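Local coordinates for RabGDI protein (Plasmodium falciparum 3D7, PDB 3P1W) that probably acts as a Rab GDP-dissociation inhibitor, keeping Rab GTPases in their GDP-bound state and carrying them between membranes and cytosol, at residues N364-Q369 against I379-A384; C329-S334 against G403-K408; I24-G29 against L47-N52; C33-L38 against N444-I449. All coordinates share one frame; numbering follows the deposited sequence. Where two conformers were deposited one is given.

Contact 1: residues N364-Q369 against I379-A384; sequences NLVSFQ and IAIVSA
In the beta hairpin formed by strands 361-367 and 378-385, Asn364, Leu365 and Val366 run antiparallel to Ile381, Ala380 and Ile379, with the two strand axes 4.7 Å apart. Asn364-Ile381 and Val366-Ile379 are hydrogen-bonded pairs, and Leu365-Ala380 between them is a non-hydrogen-bonded pair. In the first of these pairs, Asn364 N donates to Ile381 O at 3.0 Å and Ile381 N returns a bond to Asn364 O at 2.8 Å; Val366 and Ile379 exchange a similar two bonds. The two alpha carbons of the middle pair approach to 4.3 Å, so a residue as small as alanine is well suited to sit beside a leucine. With CG anti to the backbone N (chi1 178°), Leu365 sends CD2 across toward the neighbouring strand, where it meets the Ala380 CB at 4.1 Å and also lies against the Ile379 carbonyl. The other face of the sheet carries Asn364 together with Val366, Ile379 and Ile381, whose beta branching suits an extended backbone. Asn364 is the polar member of this buried group: its ND2 is hydrogen-bonded to the carbonyls of Ser437 and Pro93, which joins the strand to distant parts of the chain. Strand 320-333 flanks the hairpin on the side of Ile379-Ala384. An unusual second torsion in Ile381 (chi2 91°) bends CD1 back over the partner strand, leaving this methyl 3.6 Å from Asn364 O and 4.2 Å from Val366 CG2.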
# COMPACT_ATOMS: atom_id res chain seq x y z
N ASN A 364 -3.52 5.79 -8.11
CA ASN A 364 -3.19 4.57 -8.87
C ASN A 364 -4.13 4.42 -10.04
O ASN A 364 -5.28 4.80 -9.96
CB ASN A 364 -3.26 3.36 -7.98
CG ASN A 364 -2.02 3.21 -7.15
OD1 ASN A 364 -1.00 3.88 -7.41
ND2 ASN A 364 -2.07 2.36 -6.14
N LEU A 365 -3.61 3.88 -11.14
CA LEU A 365 -4.39 3.69 -12.34
C LEU A 365 -4.19 2.24 -12.76
O LEU A 365 -3.04 1.78 -12.86
CB LEU A 365 -3.92 4.67 -13.44
CG LEU A 365 -4.52 4.68 -14.84
CD1 LEU A 365 -4.12 3.46 -15.67
CD2 LEU A 365 -6.05 4.86 -14.83
N VAL A 366 -5.32 1.54 -12.99
CA VAL A 366 -5.33 0.19 -13.51
C VAL A 366 -6.45 0.01 -14.53
O VAL A 366 -7.36 0.83 -14.64
CB VAL A 366 -5.45 -0.83 -12.37
CG1 VAL A 366 -4.11 -0.91 -11.58
CG2 VAL A 366 -6.60 -0.44 -11.46
N SER A 367 -6.35 -1.06 -15.32
CA SER A 367 -7.22 -1.20 -16.47
C SER A 367 -7.34 -2.65 -16.89
O SER A 367 -7.08 -3.56 -16.10
CB SER A 367 -6.67 -0.33 -17.62
OG SER A 367 -5.41 -0.80 -18.06
N PHE A 368 -7.74 -2.87 -18.15
CA PHE A 368 -7.80 -4.20 -18.73
C PHE A 368 -6.45 -4.92 -18.67
O PHE A 368 -6.42 -6.15 -18.57
CB PHE A 368 -8.27 -4.10 -20.17
CG PHE A 368 -8.33 -5.42 -20.88
CD1 PHE A 368 -9.31 -6.35 -20.56
CD2 PHE A 368 -7.40 -5.74 -21.87
CE1 PHE A 368 -9.37 -7.58 -21.23
CE2 PHE A 368 -7.45 -6.96 -22.53
CZ PHE A 368 -8.43 -7.88 -22.21
N GLN A 369 -5.34 -4.18 -18.71
CA GLN A 369 -4.01 -4.80 -18.58
C GLN A 369 -3.92 -5.74 -17.38
O GLN A 369 -3.42 -6.87 -17.51
CB GLN A 369 -2.91 -3.72 -18.50
CG GLN A 369 -1.49 -4.28 -18.29
CD GLN A 369 -0.57 -3.36 -17.48
OE1 GLN A 369 -0.90 -2.21 -17.20
NE2 GLN A 369 0.59 -3.91 -17.08
N ILE A 379 -9.56 2.61 -14.43
CA ILE A 379 -9.90 2.99 -13.07
C ILE A 379 -8.74 3.75 -12.43
O ILE A 379 -7.63 3.22 -12.34
CB ILE A 379 -10.23 1.74 -12.22
CG1 ILE A 379 -11.58 1.19 -12.62
CG2 ILE A 379 -10.31 2.09 -10.77
CD1 ILE A 379 -12.69 2.05 -12.13
N ALA A 380 -9.00 4.99 -11.99
CA ALA A 380 -8.02 5.77 -11.24
C ALA A 380 -8.55 5.93 -9.82
O ALA A 380 -9.69 6.32 -9.63
CB ALA A 380 -7.80 7.17 -11.90
N ILE A 381 -7.71 5.63 -8.84
CA ILE A 381 -8.08 5.68 -7.44
C ILE A 381 -7.23 6.74 -6.75
O ILE A 381 -6.01 6.59 -6.61
CB ILE A 381 -7.90 4.32 -6.77
CG1 ILE A 381 -8.59 3.23 -7.61
CG2 ILE A 381 -8.44 4.38 -5.31
CD1 ILE A 381 -7.71 2.53 -8.69
N VAL A 382 -7.89 7.81 -6.33
CA VAL A 382 -7.25 8.92 -5.63
C VAL A 382 -7.39 8.67 -4.15
O VAL A 382 -8.48 8.43 -3.69
CB VAL A 382 -7.90 10.25 -6.00
CG1 VAL A 382 -7.25 11.40 -5.21
CG2 VAL A 382 -7.82 10.53 -7.53
N SER A 383 -6.29 8.77 -3.38
CA SER A 383 -6.33 8.55 -1.96
C SER A 383 -5.60 9.67 -1.24
O SER A 383 -4.55 10.15 -1.70
CB SER A 383 -5.71 7.18 -1.62
OG SER A 383 -4.39 7.07 -2.15
N ALA A 384 -6.17 10.09 -0.11
CA ALA A 384 -5.63 11.15 0.68
C ALA A 384 -5.94 10.96 2.15
O ALA A 384 -6.96 10.37 2.51
CB ALA A 384 -6.18 12.53 0.21

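Contact 2: residues C329-S334 against G403-K408; sequences CICILS and GTIEEK
Ile332 faces both Glu406 and Glu407 in a classic beta bulge, where the antiparallel pairing of strands 320-333 and 405-418 takes in one extra residue as the second strand turns a corner at Glu406. Ile332 N donates to Glu407 O at 2.9 Å, while Ile332 O receives Glu406 N at 2.7 Å, so a single residue holds both members of the bulge. On one face of the sheet the apolar side chains of Cys331, Leu333 and Ile405 meet. Ile405 spans the other two: its CG2 rests 3.8 Å from Cys331 CB, and its CG1 approaches Leu333 CD2. Leu399 of helix 396-400 packs onto this face as well, which suits aliphatic residues there. Lys408 lays its CG 3.9 Å from Cys329 SG, and its extended chain then carries the ammonium group away from the partner strand. Beyond the bulge the contact becomes polar. Glu406 has CG beside its backbone N (chi1 -60°) and an extended chain from there on, a shape that takes the carboxylate past Ile332 to the end of the first strand. There Ser334 OG donates to the anti lone pair of Glu406 OE2 at 2.6 Å. A water donates to Thr404 O at 2.7 Å and accepts a weak bond from Ser334 N. Lys377 forms a salt bridge to the same OE2, and Tyr81 OH bonds to OE1; with both oxygens engaged and a cation close by, the Glu406 carboxylate is held in place and its ionised form is probably favoured.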
# COMPACT_ATOMS: atom_id res chain seq x y z
N CYS A 329 -11.27 7.78 -3.70
CA CYS A 329 -12.23 8.04 -4.75
C CYS A 329 -11.83 7.20 -5.94
O CYS A 329 -10.80 7.45 -6.56
CB CYS A 329 -12.24 9.52 -5.15
SG CYS A 329 -13.59 9.86 -6.33
N ILE A 330 -12.65 6.19 -6.23
CA ILE A 330 -12.51 5.34 -7.40
C ILE A 330 -13.23 5.99 -8.57
O ILE A 330 -14.42 6.30 -8.48
CB ILE A 330 -13.08 3.93 -7.12
CG1 ILE A 330 -12.27 3.25 -5.99
CG2 ILE A 330 -13.11 3.09 -8.43
CD1 ILE A 330 -12.95 2.02 -5.34
N CYS A 331 -12.51 6.20 -9.68
CA CYS A 331 -13.04 6.90 -10.84
C CYS A 331 -12.92 6.03 -12.09
O CYS A 331 -11.84 5.54 -12.40
CB CYS A 331 -12.23 8.16 -11.12
SG CYS A 331 -12.02 9.26 -9.72
N ILE A 332 -14.04 5.83 -12.77
CA ILE A 332 -14.02 5.16 -14.05
C ILE A 332 -13.72 6.22 -15.10
O ILE A 332 -14.44 7.22 -15.19
CB ILE A 332 -15.37 4.49 -14.36
CG1 ILE A 332 -15.60 3.31 -13.41
CG2 ILE A 332 -15.39 3.96 -15.79
CD1 ILE A 332 -16.98 2.69 -13.53
N LEU A 333 -12.68 5.96 -15.88
CA LEU A 333 -12.27 6.84 -17.00
C LEU A 333 -12.48 6.17 -18.36
O LEU A 333 -12.44 4.93 -18.46
CB LEU A 333 -10.79 7.21 -16.87
CG LEU A 333 -10.25 7.68 -15.52
CD1 LEU A 333 -8.76 8.03 -15.58
CD2 LEU A 333 -11.05 8.84 -15.03
N SER A 334 -12.69 7.00 -19.39
CA SER A 334 -12.82 6.57 -20.78
C SER A 334 -11.46 6.35 -21.47
O SER A 334 -11.39 5.73 -22.53
CB SER A 334 -13.55 7.66 -21.61
OG SER A 334 -14.64 8.25 -20.90
N GLY A 403 -8.64 13.74 -16.58
CA GLY A 403 -9.44 13.89 -17.78
C GLY A 403 -10.89 13.67 -17.44
O GLY A 403 -11.33 13.88 -16.30
N THR A 404 -11.65 13.22 -18.44
CA THR A 404 -13.08 13.04 -18.26
C THR A 404 -13.36 11.85 -17.36
O THR A 404 -12.93 10.73 -17.64
CB THR A 404 -13.76 12.82 -19.61
OG1 THR A 404 -13.56 14.00 -20.40
CG2 THR A 404 -15.26 12.59 -19.41
N ILE A 405 -14.06 12.10 -16.26
CA ILE A 405 -14.42 11.05 -15.33
C ILE A 405 -15.85 10.62 -15.57
O ILE A 405 -16.77 11.44 -15.50
CB ILE A 405 -14.26 11.51 -13.85
CG1 ILE A 405 -12.80 11.90 -13.57
CG2 ILE A 405 -14.78 10.42 -12.87
CD1 ILE A 405 -12.59 12.79 -12.32
N GLU A 406 -16.07 9.33 -15.82
CA GLU A 406 -17.45 8.84 -16.09
C GLU A 406 -18.26 8.69 -14.82
O GLU A 406 -19.44 9.05 -14.77
CB GLU A 406 -17.44 7.52 -16.84
CG GLU A 406 -16.75 7.60 -18.18
CD GLU A 406 -16.87 6.34 -19.02
OE1 GLU A 406 -17.48 5.34 -18.59
OE2 GLU A 406 -16.32 6.36 -20.13
N GLU A 407 -17.63 8.09 -13.81
CA GLU A 407 -18.28 7.83 -12.52
C GLU A 407 -17.26 7.91 -11.39
O GLU A 407 -16.08 7.59 -11.58
CB GLU A 407 -18.89 6.43 -12.48
CG GLU A 407 -19.96 6.13 -13.53
CD GLU A 407 -21.23 6.94 -13.38
OE1 GLU A 407 -21.49 7.50 -12.28
OE2 GLU A 407 -22.01 6.99 -14.37
N LYS A 408 -17.74 8.32 -10.21
CA LYS A 408 -16.95 8.40 -8.99
C LYS A 408 -17.60 7.55 -7.89
O LYS A 408 -18.82 7.57 -7.70
CB LYS A 408 -16.88 9.83 -8.46
CG LYS A 408 -16.00 10.75 -9.26
CD LYS A 408 -16.19 12.20 -8.78
CE LYS A 408 -15.58 13.20 -9.79
NZ LYS A 408 -15.82 14.62 -9.34
O HOH W 1 -11.39 9.85 -19.62

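Contact 3: residues I24-G29 against L47-N52; sequences IILGTG and LVLDRN
With CG anti to its backbone N (chi1 -164°), Asp50 extends its carboxylate toward Thr28, whose OG1 stands between its own N and carbonyl carbon (chi1 56°), a rotation that turns OG1 to the acid and leaves CG2 for Val48. Thr28 OG1 donates to the anti lone pair of Asp50 OD2 at 2.7 Å, and Thr28 N adds a weak bond to the same oxygen. The other oxygen, OD1, accepts Asn52 N in an Asx turn, so aspartate both ties the two loops together and shapes its own. Threonine fits because its methyl works too: CG2 touches Val48 CG1 at 3.7 Å. The loops follow two parallel strands whose bonds step from one to the other: Ile25 N to Leu47 O, Leu49 N to Ile25 O, and Gly27 N to Leu49 O at 2.8 Å. Gly27, with its positive phi of 103°, adopts a backbone shape in which a beta carbon would collide with the preceding carbonyl. This is the Rossmann-type beta-alpha-beta crossover, with glycines in the loop between the first strand and the helix and an acid after the second strand, as in dinucleotide-binding relatives. Leu26 and Leu49 lie side by side, CD2 of the first 4.0 Å from CB of the second. Ile293 of strand 290-295 packs on the face carrying Ile24 and Leu49, whereas helix 30-41 covers Ile25 and Val48 through Ser36.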
# COMPACT_ATOMS: atom_id res chain seq x y z
N ILE A 24 -6.51 -17.45 16.64
CA ILE A 24 -7.73 -17.24 15.85
C ILE A 24 -7.61 -15.83 15.21
O ILE A 24 -7.23 -14.85 15.85
CB ILE A 24 -9.01 -17.36 16.68
CG1 ILE A 24 -9.16 -18.78 17.23
CG2 ILE A 24 -10.26 -16.99 15.84
CD1 ILE A 24 -10.35 -18.95 18.16
N ILE A 25 -7.93 -15.78 13.93
CA ILE A 25 -7.77 -14.56 13.14
C ILE A 25 -9.14 -14.12 12.71
O ILE A 25 -9.90 -14.93 12.19
CB ILE A 25 -6.81 -14.77 11.92
CG1 ILE A 25 -5.38 -15.12 12.35
CG2 ILE A 25 -6.71 -13.47 11.11
CD1 ILE A 25 -5.08 -16.61 12.43
N LEU A 26 -9.49 -12.84 12.93
CA LEU A 26 -10.81 -12.35 12.63
C LEU A 26 -10.66 -11.28 11.54
O LEU A 26 -9.95 -10.30 11.74
CB LEU A 26 -11.46 -11.75 13.87
CG LEU A 26 -11.50 -12.66 15.10
CD1 LEU A 26 -12.15 -11.91 16.25
CD2 LEU A 26 -12.24 -13.95 14.81
N GLY A 27 -11.33 -11.50 10.41
CA GLY A 27 -11.24 -10.62 9.23
C GLY A 27 -10.35 -11.29 8.21
O GLY A 27 -9.39 -11.97 8.59
N THR A 28 -10.67 -11.13 6.92
CA THR A 28 -9.81 -11.60 5.84
C THR A 28 -9.24 -10.43 4.99
O THR A 28 -8.92 -10.62 3.81
CB THR A 28 -10.48 -12.69 4.97
OG1 THR A 28 -11.72 -12.22 4.44
CG2 THR A 28 -10.75 -13.98 5.84
N GLY A 29 -9.02 -9.28 5.63
CA GLY A 29 -8.23 -8.20 5.02
C GLY A 29 -6.88 -8.78 4.69
O GLY A 29 -6.48 -9.85 5.21
N LEU A 47 -7.39 -20.74 13.03
CA LEU A 47 -8.75 -20.66 12.50
C LEU A 47 -8.92 -19.22 12.01
O LEU A 47 -8.57 -18.30 12.75
CB LEU A 47 -9.76 -20.95 13.59
CG LEU A 47 -11.25 -20.85 13.22
CD1 LEU A 47 -11.63 -21.81 12.09
CD2 LEU A 47 -12.14 -21.11 14.45
N VAL A 48 -9.47 -19.05 10.82
CA VAL A 48 -9.71 -17.70 10.25
C VAL A 48 -11.20 -17.53 10.02
O VAL A 48 -11.81 -18.36 9.32
CB VAL A 48 -8.94 -17.52 8.92
CG1 VAL A 48 -9.15 -16.11 8.34
CG2 VAL A 48 -7.45 -17.81 9.16
N LEU A 49 -11.79 -16.49 10.64
CA LEU A 49 -13.23 -16.24 10.62
C LEU A 49 -13.53 -14.85 10.11
O LEU A 49 -12.81 -13.91 10.46
CB LEU A 49 -13.81 -16.33 12.04
CG LEU A 49 -13.50 -17.63 12.77
CD1 LEU A 49 -14.12 -17.60 14.16
CD2 LEU A 49 -14.01 -18.80 11.96
N ASP A 50 -14.61 -14.72 9.33
CA ASP A 50 -15.04 -13.43 8.82
C ASP A 50 -16.56 -13.36 8.84
O ASP A 50 -17.25 -14.28 8.37
CB ASP A 50 -14.50 -13.24 7.38
CG ASP A 50 -14.56 -11.78 6.89
OD1 ASP A 50 -15.50 -11.03 7.24
OD2 ASP A 50 -13.63 -11.39 6.17
N ARG A 51 -17.08 -12.26 9.37
CA ARG A 51 -18.52 -12.06 9.42
C ARG A 51 -19.17 -11.90 8.04
O ARG A 51 -20.35 -12.15 7.88
CB ARG A 51 -18.85 -10.84 10.29
CG ARG A 51 -18.47 -9.50 9.68
CD ARG A 51 -18.95 -8.31 10.51
NE ARG A 51 -18.13 -8.08 11.69
CZ ARG A 51 -16.99 -7.38 11.72
NH1 ARG A 51 -16.47 -6.85 10.63
NH2 ARG A 51 -16.35 -7.23 12.87
N ASN A 52 -18.39 -11.44 7.06
CA ASN A 52 -18.89 -11.12 5.74
C ASN A 52 -19.08 -12.36 4.88
O ASN A 52 -18.44 -13.39 5.14
CB ASN A 52 -17.89 -10.18 5.02
CG ASN A 52 -17.75 -8.83 5.69
OD1 ASN A 52 -18.70 -8.30 6.26
ND2 ASN A 52 -16.55 -8.25 5.61

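Contact 4: residues C33-L38 against N444-I449; sequences CILSGL and NDLLQI
Ile34 meets Leu446 first, the two side chains crossing at about a right angle. Its CG2 lies 3.7 Å from Leu446 CD2, and its CD1 reaches the same methyl at 3.8 Å, so the methyl rests against both arms of the branched isoleucine. Leu446 is able to receive it because its CG occupies the crowded position between the backbone N and the carbonyl carbon (chi1 74°), an uncommon choice in a helix, which directs both methyls toward Ile34. One residue further on, Leu35 slides past Leu446 in the opposite direction. Its CD1 touches Leu446 CB at 4.0 Å and Ile449 CG2 at the same distance, thereby bridging residues one helical turn apart, while its CD2 rests on the Leu446 carbonyl oxygen at 3.6 Å. This is helix-helix packing between helix 30-41, the helix of the Rossmann-type beta-alpha-beta unit, and helix 440-454 near the end of the chain; the short segments cross at -41°, with their axes 10.5 Å apart. No hydrogen bond links the two segments, and aliphatic residues fit an interface made largely by methyl groups. Nearby, the salt bridge from Asp445 to Lys31 adds a polar tie between the same helices, and Ile105 of helix 101-108 packs against both Ile34 and Leu446. Ser36 and Gly37 lie on the other side of the helix, with Ser36 toward strand 46-49. A turn beyond Ile34, Leu38 brings CD1 to within 4.3 Å of Leu446 CD1, at the margin of the cluster.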
# COMPACT_ATOMS: atom_id res chain seq x y z
N CYS A 33 -4.80 -12.14 6.18
CA CYS A 33 -4.50 -13.27 5.30
C CYS A 33 -3.00 -13.58 5.25
O CYS A 33 -2.58 -14.75 5.37
CB CYS A 33 -5.01 -12.98 3.92
SG CYS A 33 -6.79 -12.97 3.81
N ILE A 34 -2.19 -12.53 5.11
CA ILE A 34 -0.72 -12.68 5.07
C ILE A 34 -0.18 -13.26 6.38
O ILE A 34 0.65 -14.22 6.37
CB ILE A 34 -0.03 -11.31 4.73
CG1 ILE A 34 -0.43 -10.86 3.32
CG2 ILE A 34 1.48 -11.43 4.88
CD1 ILE A 34 -0.19 -9.35 3.00
N LEU A 35 -0.65 -12.73 7.50
CA LEU A 35 -0.26 -13.23 8.81
C LEU A 35 -0.72 -14.68 9.01
O LEU A 35 0.02 -15.50 9.55
CB LEU A 35 -0.81 -12.33 9.93
CG LEU A 35 -0.03 -11.03 10.16
CD1 LEU A 35 -0.87 -9.99 10.90
CD2 LEU A 35 1.29 -11.29 10.87
N SER A 36 -1.92 -15.01 8.55
CA SER A 36 -2.42 -16.39 8.61
C SER A 36 -1.50 -17.34 7.83
O SER A 36 -1.19 -18.46 8.29
CB SER A 36 -3.85 -16.49 8.05
OG SER A 36 -4.78 -15.76 8.85
N GLY A 37 -1.08 -16.89 6.64
CA GLY A 37 -0.14 -17.60 5.79
C GLY A 37 1.17 -17.89 6.49
O GLY A 37 1.64 -19.04 6.50
N LEU A 38 1.76 -16.86 7.09
CA LEU A 38 2.98 -17.00 7.88
C LEU A 38 2.83 -17.94 9.08
O LEU A 38 3.73 -18.75 9.37
CB LEU A 38 3.45 -15.63 8.37
CG LEU A 38 3.99 -14.69 7.28
CD1 LEU A 38 4.15 -13.30 7.84
CD2 LEU A 38 5.33 -15.24 6.75
N ASN A 444 4.84 -3.22 6.93
CA ASN A 444 5.48 -2.82 8.19
C ASN A 444 4.62 -3.14 9.41
O ASN A 444 5.13 -3.66 10.42
CB ASN A 444 5.83 -1.34 8.21
CG ASN A 444 6.99 -0.98 7.25
OD1 ASN A 444 7.73 -1.84 6.79
ND2 ASN A 444 7.12 0.30 6.94
N ASP A 445 3.33 -2.85 9.32
CA ASP A 445 2.41 -3.13 10.42
C ASP A 445 2.31 -4.62 10.68
O ASP A 445 2.42 -5.04 11.83
CB ASP A 445 1.02 -2.57 10.12
CG ASP A 445 0.02 -2.82 11.26
OD1 ASP A 445 0.34 -2.50 12.43
OD2 ASP A 445 -1.09 -3.33 10.95
N LEU A 446 2.11 -5.43 9.64
CA LEU A 446 2.00 -6.88 9.86
C LEU A 446 3.31 -7.46 10.36
O LEU A 446 3.30 -8.35 11.21
CB LEU A 446 1.43 -7.62 8.63
CG LEU A 446 2.27 -7.83 7.37
CD1 LEU A 446 3.12 -9.10 7.57
CD2 LEU A 446 1.36 -7.99 6.15
N LEU A 447 4.44 -6.92 9.90
CA LEU A 447 5.74 -7.35 10.44
C LEU A 447 5.92 -7.02 11.93
O LEU A 447 6.49 -7.81 12.67
CB LEU A 447 6.90 -6.78 9.63
CG LEU A 447 7.05 -7.45 8.27
CD1 LEU A 447 8.12 -6.73 7.47
CD2 LEU A 447 7.37 -8.95 8.40
N GLN A 448 5.45 -5.85 12.34
CA GLN A 448 5.48 -5.45 13.75
C GLN A 448 4.60 -6.41 14.57
O GLN A 448 5.01 -6.88 15.63
CB GLN A 448 5.01 -3.99 13.92
CG GLN A 448 5.31 -3.34 15.28
CD GLN A 448 4.69 -1.94 15.44
OE1 GLN A 448 3.48 -1.79 15.63
NE2 GLN A 448 5.53 -0.92 15.37
N ILE A 449 3.40 -6.71 14.08
CA ILE A 449 2.54 -7.68 14.76
C ILE A 449 3.28 -9.03 14.90
O ILE A 449 3.37 -9.58 16.01
CB ILE A 449 1.20 -7.85 14.06
CG1 ILE A 449 0.37 -6.57 14.23
CG2 ILE A 449 0.47 -9.11 14.59
CD1 ILE A 449 -0.91 -6.52 13.39

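How the contacts relate
Contacts 1 and 2 are neighbours in one mixed sheet, their centres 9 Å apart: strand 378-385, part of the hairpin, pairs with strand 320-333, and Ala380 O lies 2.8 Å from Cys331 N in a probable hydrogen bond. Contacts 3 and 4 form a second group with centres 14 Å apart, since helix 30-41 connects the two strands of contact 3 and presents its other side to helix 440-454; Ser36 OG comes to 3.4 Å from Val48 CG2. The groups do not touch: the nearest atoms of contacts 2 and 3, and of contacts 1 and 4, are about 15 Å apart. Along the chain, contacts 1 and 2 are nested within the loop that contact 4 closes, joining an early helix to a late one.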